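Local coordinates for guanine nucleotide exchange protein (PDB 1XSZ), which probably acts as a guanine nucleotide exchange factor for ADP-ribosylation factor (Arf) GTPases, through its Sec7 domain, whose active site is covered by a C-terminal capping domain, at residues A[128-133]-A[171-177]. Coordinates in Å, arbitrary orientation, origin at the centre of the assembly. Residues are numbered along the deposited sequence.
Sequences VSNADA and GNNGGDF
One carboxamide, that of Asn172, ties two loops of the Sec7 domain together: its OD1 accepts Ser129 N at 3.0 Å (N-H...O angle 159°), while its ND2 donates to Asp176 O at 3.2 Å. A t rotamer (chi1 -171°) extends it between them. Segment 171-177, in the loop between helices 161-167 and 179-191, contains a type I' turn from Asn172 to Gly175, closed by Gly175 N to Asn172 O (2.9 Å) and Asn172 N to Gly175 O (2.8 Å). Asn173 (phi/psi 54/46) and Gly174 (94/-28) occupy its corners, and Gly171 and Asn172 opposite Gly175 form a classic beta bulge. Across from it helix 131-149 begins: Asn130, the N-cap (chi1 49°, p), accepts Ala133 N through OD1 at 2.8 Å. A water donates to Asn130 OD1 (2.9 Å) and weakly accepts Asn173 N (3.0 Å). The CA atoms of Ala133 and Asn172 lie 5.0 Å apart. The Phe177 ring edge (chi1 -67°, m) meets Val128 CG1 (4.1 Å from CE1) and Ala133 O (3.7 Å from CZ); its side chain also touches Leu136. Thus one direct amide hydrogen bond joins the turn to the residue preceding the N-cap, and a weaker water bridge reaches the N-cap side chain, beside a small apolar patch.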
loop_
_atom_site.group_PDB
_atom_site.type_symbol
_atom_site.label_atom_id
_atom_site.label_comp_id
_atom_site.label_asym_id
_atom_site.label_seq_id
_atom_site.Cartn_x
_atom_site.Cartn_y
_atom_site.Cartn_z
ATOM N N VAL A 128 -16.775 3.950 20.009
ATOM C CA VAL A 128 -15.805 5.043 20.011
ATOM C C VAL A 128 -16.471 6.400 19.802
ATOM O O VAL A 128 -17.597 6.480 19.315
ATOM C CB VAL A 128 -14.737 4.843 18.911
ATOM C CG1 VAL A 128 -13.945 3.577 19.183
ATOM C CG2 VAL A 128 -15.400 4.769 17.548
ATOM N N SER A 129 -15.765 7.465 20.168
ATOM C CA SER A 129 -16.290 8.819 20.028
ATOM C C SER A 129 -16.458 9.210 18.561
ATOM O O SER A 129 -17.487 9.764 18.173
ATOM C CB SER A 129 -15.366 9.818 20.726
ATOM O OG SER A 129 -15.886 11.135 20.651
ATOM N N ASN A 130 -15.443 8.930 17.750
ATOM C CA ASN A 130 -15.500 9.242 16.326
ATOM C C ASN A 130 -14.659 8.276 15.499
ATOM O O ASN A 130 -14.084 7.328 16.035
ATOM C CB ASN A 130 -15.041 10.681 16.065
ATOM C CG ASN A 130 -13.732 11.015 16.749
ATOM O OD1 ASN A 130 -12.771 10.248 16.697
ATOM N ND2 ASN A 130 -13.684 12.176 17.386
ATOM N N ALA A 131 -14.597 8.517 14.193
ATOM C CA ALA A 131 -13.834 7.663 13.288
ATOM C C ALA A 131 -12.340 7.722 13.579
ATOM O O ALA A 131 -11.640 6.716 13.461
ATOM C CB ALA A 131 -14.101 8.066 11.842
ATOM N N ASP A 132 -11.850 8.901 13.952
ATOM C CA ASP A 132 -10.435 9.067 14.262
ATOM C C ASP A 132 -10.053 8.205 15.456
ATOM O O ASP A 132 -8.947 7.665 15.519
ATOM C CB ASP A 132 -10.121 10.533 14.567
ATOM C CG ASP A 132 -10.349 11.438 13.374
ATOM O OD1 ASP A 132 -9.761 11.167 12.307
ATOM O OD2 ASP A 132 -11.113 12.419 13.503
ATOM N N ALA A 133 -10.968 8.078 16.408
ATOM C CA ALA A 133 -10.714 7.270 17.589
ATOM C C ALA A 133 -10.642 5.805 17.180
ATOM O O ALA A 133 -9.825 5.045 17.703
ATOM C CB ALA A 133 -11.820 7.483 18.619
ATOM N N GLY A 171 -6.830 9.414 23.812
ATOM C CA GLY A 171 -6.938 9.008 22.423
ATOM C C GLY A 171 -8.351 8.886 21.889
ATOM O O GLY A 171 -8.561 8.787 20.679
ATOM N N ASN A 172 -9.328 8.888 22.788
ATOM C CA ASN A 172 -10.720 8.777 22.377
ATOM C C ASN A 172 -11.320 10.171 22.217
ATOM O O ASN A 172 -12.086 10.635 23.065
ATOM C CB ASN A 172 -11.502 7.959 23.407
ATOM C CG ASN A 172 -12.907 7.623 22.945
ATOM O OD1 ASN A 172 -13.199 7.625 21.749
ATOM N ND2 ASN A 172 -13.783 7.316 23.895
ATOM N N ASN A 173 -10.947 10.835 21.126
ATOM C CA ASN A 173 -11.424 12.177 20.818
ATOM C C ASN A 173 -11.169 13.130 21.982
ATOM O O ASN A 173 -12.051 13.896 22.374
ATOM C CB ASN A 173 -12.920 12.142 20.495
ATOM C CG ASN A 173 -13.420 13.439 19.883
ATOM O OD1 ASN A 173 -14.611 13.587 19.609
ATOM N ND2 ASN A 173 -12.512 14.381 19.659
ATOM N N GLY A 174 -9.960 13.081 22.529
ATOM C CA GLY A 174 -9.618 13.946 23.644
ATOM C C GLY A 174 -9.837 13.279 24.985
ATOM O O GLY A 174 -9.176 13.610 25.971
ATOM N N GLY A 175 -10.776 12.339 25.031
ATOM C CA GLY A 175 -11.052 11.632 26.267
ATOM C C GLY A 175 -10.385 10.272 26.263
ATOM O O GLY A 175 -9.549 9.996 25.404
ATOM N N ASP A 176 -10.744 9.418 27.215
ATOM C CA ASP A 176 -10.155 8.087 27.285
ATOM C C ASP A 176 -11.138 7.018 26.842
ATOM O O ASP A 176 -12.350 7.241 26.804
ATOM C CB ASP A 176 -9.709 7.755 28.714
ATOM C CG ASP A 176 -8.767 8.789 29.294
ATOM O OD1 ASP A 176 -7.927 9.324 28.545
ATOM O OD2 ASP A 176 -8.864 9.052 30.513
ATOM N N PHE A 177 -10.596 5.858 26.487
ATOM C CA PHE A 177 -11.412 4.714 26.103
ATOM C C PHE A 177 -11.712 4.034 27.434
ATOM O O PHE A 177 -10.929 4.153 28.378
ATOM C CB PHE A 177 -10.617 3.748 25.216
ATOM C CG PHE A 177 -10.259 4.305 23.871
ATOM C CD1 PHE A 177 -11.204 4.368 22.854
ATOM C CD2 PHE A 177 -8.973 4.779 23.622
ATOM C CE1 PHE A 177 -10.881 4.894 21.611
ATOM C CE2 PHE A 177 -8.639 5.308 22.381
ATOM C CZ PHE A 177 -9.594 5.368 21.373
HETATM O O HOH W 1 -10.314 10.791 18.168
#